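Local coordinates for penicillin-binding protein A (Mycobacterium tuberculosis, PDB 3UN7) that probably cross-links peptidoglycan strands of the cell wall as a penicillin-binding D,D-transpeptidase and takes part in regulating cell length, at residues 212-217 and 254-259; 247-252 and 372-377. One frame throughout, in Å; residues are numbered along the deposited sequence.

Contact 1. Residues 212-217 and 254-259; sequences EQLTAA and NTAFVQ
Gln-259 reaches back from the helix to the strand at Thr-215, and its OE1 accepts the backbone N of Thr-215 at 2.9 Å. The N-H points almost straight at the oxygen (173°), although the donor is tilted 25° from the amide plane. An extended glutamine suits this place: with CG anti to its own backbone N (chi1 -173°), it is long enough to carry a carbonyl from the helix to the strand's N-H. Thr-215 CG2, 3.4 Å from OE1, and Leu-214 CB pack close to that oxygen.

Nearer the start of the helix, Thr-255 OG1 donates to Ala-217 O at 2.6 Å, in the plane of the carbonyl. The same hydroxyl accepts from water 1, which also donates to Thr-215 O at 3.0 Å, so a water-mediated link joins Thr-215 to Thr-255 alongside the two direct bonds. Between these polar ties Ala-256 presents only a methyl, small enough for its CB to lie 4.0 Å from Leu-214 CB and for the strand to come close.

Behind this shell, Thr-215 OG1 accepts from Ala-217 N at 3.0 Å, an ST turn that closes the chain between these two residues, next to the carbonyl Thr-255 binds. Backbone bonds join Leu-214 to Val-243 on the neighbouring strand and Ala-216 to Cys-237, whose disulfide partner Cys-253 directly precedes the helix. The helix opens with Asn-254, bonded to Lys-196, and Ser-252, Cys-253 and Asn-254 match the Ser-x-Asn motif of the penicillin-binding protein transpeptidase fold; the contact thus backs the helix that carries its asparagine.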
loop_
_atom_site.group_PDB
_atom_site.type_symbol
_atom_site.label_atom_id
_atom_site.label_comp_id
_atom_site.label_asym_id
_atom_site.label_seq_id
_atom_site.Cartn_x
_atom_site.Cartn_y
_atom_site.Cartn_z
ATOM N N GLU A 212 -24.636 19.201 -5.446
ATOM C CA GLU A 212 -25.941 18.566 -5.458
ATOM C C GLU A 212 -26.248 17.921 -4.112
ATOM O O GLU A 212 -25.342 17.526 -3.371
ATOM C CB GLU A 212 -26.070 17.547 -6.595
ATOM C CG GLU A 212 -25.288 16.262 -6.377
ATOM C CD GLU A 212 -26.087 15.041 -6.764
ATOM O OE1 GLU A 212 -27.348 15.083 -6.676
ATOM O OE2 GLU A 212 -25.457 14.038 -7.146
ATOM N N GLN A 213 -27.539 17.799 -3.824
ATOM C CA GLN A 213 -28.006 17.503 -2.479
ATOM C C GLN A 213 -28.283 16.021 -2.263
ATOM O O GLN A 213 -28.961 15.393 -3.070
ATOM C CB GLN A 213 -29.251 18.352 -2.170
ATOM C CG GLN A 213 -28.972 19.869 -2.205
ATOM C CD GLN A 213 -28.005 20.306 -1.119
ATOM O OE1 GLN A 213 -26.933 20.846 -1.404
ATOM N NE2 GLN A 213 -28.365 20.041 0.134
ATOM N N LEU A 214 -27.733 15.473 -1.177
ATOM C CA LEU A 214 -27.942 14.071 -0.806
ATOM C C LEU A 214 -28.443 13.967 0.629
ATOM O O LEU A 214 -28.243 14.886 1.435
ATOM C CB LEU A 214 -26.640 13.273 -0.941
ATOM C CG LEU A 214 -25.913 13.333 -2.280
ATOM C CD1 LEU A 214 -24.450 12.858 -2.117
ATOM C CD2 LEU A 214 -26.651 12.513 -3.297
ATOM N N THR A 215 -29.052 12.830 0.954
ATOM C CA THR A 215 -29.627 12.620 2.284
ATOM C C THR A 215 -28.621 12.848 3.414
ATOM O O THR A 215 -27.448 12.480 3.311
ATOM C CB THR A 215 -30.311 11.235 2.440
ATOM O OG1 THR A 215 -30.852 11.133 3.760
ATOM C CG2 THR A 215 -29.333 10.082 2.206
ATOM N N ALA A 216 -29.103 13.494 4.471
ATOM C CA ALA A 216 -28.331 13.705 5.680
ATOM C C ALA A 216 -28.789 12.732 6.764
ATOM O O ALA A 216 -28.269 12.763 7.876
ATOM C CB ALA A 216 -28.479 15.149 6.155
ATOM N N ALA A 217 -29.747 11.867 6.417
ATOM C CA ALA A 217 -30.378 10.915 7.348
ATOM C C ALA A 217 -29.370 10.021 8.062
ATOM O O ALA A 217 -28.417 9.568 7.440
ATOM C CB ALA A 217 -31.434 10.053 6.617
ATOM N N ASN A 254 -22.014 8.139 5.645
ATOM C CA ASN A 254 -22.329 6.870 4.972
ATOM C C ASN A 254 -23.594 6.851 4.125
ATOM O O ASN A 254 -23.599 6.323 3.015
ATOM C CB ASN A 254 -22.408 5.721 5.981
ATOM C CG ASN A 254 -21.049 5.300 6.500
ATOM O OD1 ASN A 254 -20.022 5.464 5.825
ATOM N ND2 ASN A 254 -21.032 4.749 7.709
ATOM N N THR A 255 -24.680 7.384 4.669
ATOM C CA THR A 255 -25.983 7.240 4.016
ATOM C C THR A 255 -26.058 8.013 2.691
ATOM O O THR A 255 -26.675 7.552 1.723
ATOM C CB THR A 255 -27.137 7.607 4.971
ATOM O OG1 THR A 255 -27.006 8.966 5.387
ATOM C CG2 THR A 255 -27.112 6.694 6.203
ATOM N N ALA A 256 -25.400 9.167 2.657
ATOM C CA ALA A 256 -25.236 9.951 1.441
ATOM C C ALA A 256 -24.504 9.191 0.333
ATOM O O ALA A 256 -24.861 9.315 -0.834
ATOM C CB ALA A 256 -24.519 11.265 1.750
ATOM N N PHE A 257 -23.478 8.414 0.685
ATOM C CA PHE A 257 -22.771 7.620 -0.321
ATOM C C PHE A 257 -23.488 6.323 -0.712
ATOM O O PHE A 257 -23.347 5.846 -1.843
ATOM C CB PHE A 257 -21.311 7.419 0.074
ATOM C CG PHE A 257 -20.506 8.662 -0.110
ATOM C CD1 PHE A 257 -19.967 8.962 -1.354
ATOM C CD2 PHE A 257 -20.376 9.584 0.925
ATOM C CE1 PHE A 257 -19.255 10.138 -1.555
ATOM C CE2 PHE A 257 -19.669 10.763 0.730
ATOM C CZ PHE A 257 -19.107 11.039 -0.521
ATOM N N VAL A 258 -24.269 5.769 0.211
ATOM C CA VAL A 258 -25.138 4.638 -0.122
ATOM C C VAL A 258 -26.127 5.124 -1.187
ATOM O O VAL A 258 -26.271 4.512 -2.253
ATOM C CB VAL A 258 -25.874 4.098 1.137
ATOM C CG1 VAL A 258 -26.978 3.103 0.756
ATOM C CG2 VAL A 258 -24.869 3.441 2.086
ATOM N N GLN A 259 -26.773 6.247 -0.902
ATOM C CA GLN A 259 -27.730 6.857 -1.834
ATOM C C GLN A 259 -27.052 7.225 -3.163
ATOM O O GLN A 259 -27.556 6.897 -4.235
ATOM C CB GLN A 259 -28.390 8.080 -1.185
ATOM C CG GLN A 259 -29.521 8.699 -2.002
ATOM C CD GLN A 259 -29.959 10.024 -1.446
ATOM O OE1 GLN A 259 -29.137 10.880 -1.128
ATOM N NE2 GLN A 259 -31.263 10.196 -1.304
HETATM O O HOH W 1 -25.564 11.264 5.303
#

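Contact 2. Residues 247-252 and 372-377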
loop_
_atom_site.group_PDB
_atom_site.type_symbol
_atom_site.label_atom_id
_atom_site.label_comp_id
_atom_site.label_asym_id
_atom_site.label_seq_id
_atom_site.Cartn_x
_atom_site.Cartn_y
_atom_site.Cartn_z
ATOM N N GLU A 247 -19.992 18.341 1.099
ATOM C CA GLU A 247 -20.128 18.241 2.540
ATOM C C GLU A 247 -20.122 16.774 2.997
ATOM O O GLU A 247 -19.405 16.427 3.934
ATOM C CB GLU A 247 -21.379 18.975 3.021
ATOM C CG GLU A 247 -21.415 19.192 4.523
ATOM C CD GLU A 247 -22.476 20.192 4.961
ATOM O OE1 GLU A 247 -23.574 20.220 4.358
ATOM O OE2 GLU A 247 -22.206 20.948 5.916
ATOM N N ALA A 248 -20.899 15.925 2.322
ATOM C CA ALA A 248 -20.951 14.492 2.643
ATOM C C ALA A 248 -19.570 13.843 2.532
ATOM O O ALA A 248 -19.201 12.998 3.358
ATOM C CB ALA A 248 -21.941 13.767 1.738
ATOM N N PHE A 249 -18.807 14.234 1.515
ATOM C CA PHE A 249 -17.465 13.676 1.343
ATOM C C PHE A 249 -16.552 14.058 2.504
ATOM O O PHE A 249 -15.918 13.194 3.106
ATOM C CB PHE A 249 -16.839 14.122 0.013
ATOM C CG PHE A 249 -15.533 13.449 -0.297
ATOM C CD1 PHE A 249 -15.502 12.307 -1.084
ATOM C CD2 PHE A 249 -14.328 13.955 0.209
ATOM C CE1 PHE A 249 -14.299 11.684 -1.379
ATOM C CE2 PHE A 249 -13.113 13.324 -0.070
ATOM C CZ PHE A 249 -13.105 12.191 -0.866
ATOM N N VAL A 250 -16.472 15.349 2.822
ATOM C CA VAL A 250 -15.541 15.769 3.863
ATOM C C VAL A 250 -15.954 15.233 5.233
ATOM O O VAL A 250 -15.102 14.846 6.034
ATOM C CB VAL A 250 -15.231 17.305 3.857
ATOM C CG1 VAL A 250 -14.917 17.774 2.444
ATOM C CG2 VAL A 250 -16.356 18.096 4.435
ATOM N N LYS A 251 -17.260 15.172 5.481
ATOM C CA LYS A 251 -17.784 14.594 6.712
ATOM C C LYS A 251 -17.814 13.069 6.651
ATOM O O LYS A 251 -17.945 12.407 7.682
ATOM C CB LYS A 251 -19.172 15.151 7.013
ATOM C CG LYS A 251 -19.157 16.612 7.481
ATOM C CD LYS A 251 -20.524 17.029 7.994
ATOM C CE LYS A 251 -20.394 17.789 9.304
ATOM N NZ LYS A 251 -21.717 17.954 9.972
ATOM N N SER A 252 -17.687 12.524 5.439
ATOM C CA SER A 252 -17.701 11.081 5.178
ATOM C C SER A 252 -18.994 10.401 5.664
ATOM O O SER A 252 -18.956 9.375 6.364
ATOM C CB SER A 252 -16.454 10.403 5.767
ATOM O OG SER A 252 -16.271 9.113 5.194
ATOM N N GLU A 372 -9.535 18.578 -4.347
ATOM C CA GLU A 372 -10.185 19.613 -3.548
ATOM C C GLU A 372 -11.039 18.995 -2.431
ATOM O O GLU A 372 -11.017 19.456 -1.287
ATOM C CB GLU A 372 -11.023 20.477 -4.489
ATOM C CG GLU A 372 -12.095 21.362 -3.869
ATOM C CD GLU A 372 -13.245 21.620 -4.856
ATOM O OE1 GLU A 372 -14.423 21.652 -4.398
ATOM O OE2 GLU A 372 -12.964 21.761 -6.084
ATOM N N LEU A 373 -11.767 17.936 -2.762
ATOM C CA LEU A 373 -12.578 17.219 -1.780
ATOM C C LEU A 373 -11.698 16.626 -0.676
ATOM O O LEU A 373 -12.023 16.699 0.506
ATOM C CB LEU A 373 -13.392 16.117 -2.483
ATOM C CG LEU A 373 -14.555 16.613 -3.359
ATOM C CD1 LEU A 373 -15.354 15.464 -3.978
ATOM C CD2 LEU A 373 -15.483 17.475 -2.548
ATOM N N MET A 374 -10.579 16.050 -1.090
ATOM C CA MET A 374 -9.626 15.428 -0.185
ATOM C C MET A 374 -8.836 16.443 0.641
ATOM O O MET A 374 -8.516 16.185 1.802
ATOM C CB MET A 374 -8.708 14.483 -0.975
ATOM C CG MET A 374 -9.428 13.231 -1.426
ATOM S SD MET A 374 -8.403 12.158 -2.469
ATOM C CE MET A 374 -7.235 11.496 -1.270
ATOM N N VAL A 375 -8.541 17.599 0.064
ATOM C CA VAL A 375 -8.006 18.723 0.862
ATOM C C VAL A 375 -9.014 19.121 1.961
ATOM O O VAL A 375 -8.641 19.351 3.121
ATOM C CB VAL A 375 -7.623 19.939 -0.018
ATOM C CG1 VAL A 375 -7.386 21.196 0.836
ATOM C CG2 VAL A 375 -6.364 19.610 -0.844
ATOM N N GLY A 376 -10.293 19.162 1.594
ATOM C CA GLY A 376 -11.351 19.473 2.560
ATOM C C GLY A 376 -11.455 18.426 3.658
ATOM O O GLY A 376 -11.564 18.777 4.834
ATOM N N ALA A 377 -11.448 17.146 3.279
ATOM C CA ALA A 377 -11.497 16.046 4.259
ATOM C C ALA A 377 -10.310 16.077 5.233
ATOM O O ALA A 377 -10.478 15.833 6.437
ATOM C CB ALA A 377 -11.552 14.712 3.552
#
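Phe-249 lays its ring against the helix of residues 372-377, with Leu-373 CB resting over one face in a CH-pi contact, 3.9 Å from the ring centroid and 26° off its normal. The methylene is offset toward the rim, closest to CD2. CG stands anti to the backbone N (chi1 -173°), and from there the ring extends across the gap as the largest bump of its segment, into a hollow made by Leu-373, Met-374 and Ala-377. Its CZ meets Met-374 CG at 3.9 Å, while CE2 approaches Ala-377 CB at 4.2 Å. A flat ring fits here because one face can lie over a methylene while CE2 and CZ still reach the Met-374 chain and the Ala-377 methyl.

Val-250 supplies the second bump. Its CG1 sits 3.6 Å from both Leu-373 O and Ala-377 N, over a backbone bond that these two atoms make within their own helix. Gly-376, having no side chain, lets that methyl settle against its carbonyl carbon at 3.7 Å. With only an alanine as the next residue, the CA atoms of Val-250 and Ala-377 approach to 4.1 Å, a close meeting for helix segments whose axes come within 8.4 Å and are inclined by 48°.

Thr-200 of helix 196-205 touches both Phe-249 and Leu-373, so a third helix joins the packing. The first helix ends just beyond the bumps in a Schellman motif with Ser-252, of positive phi, as its C-prime residue. Chemically the interface is hydrocarbon against hydrocarbon and against backbone already bonded within the helix, which implies that fit and dispersion, rather than polar pairing, hold these two segments together.

How the contacts relate
The two contacts, with centres 13 Å apart, meet where helix 245-251 gives way to helix 254-264. Phe-257 turns away from the strand of contact 1 and into contact 2, its CZ 3.6 Å from Phe-249 CA, while Ala-256 CB lies 3.6 Å from Ala-248 CB. Contact 1 thus joins helix 254-264 to strand 213-215, and contact 2 joins helix 245-251 to helix 364-379. In the chain between the two consecutive helices lies Ser-252, bonded to Lys-196 and Lys-395 and touching Ser-193, the probable acyl-ester serine. The side chain of Phe-249 is about 9 Å from that of Ser-193, and that of Thr-255 about 12 Å.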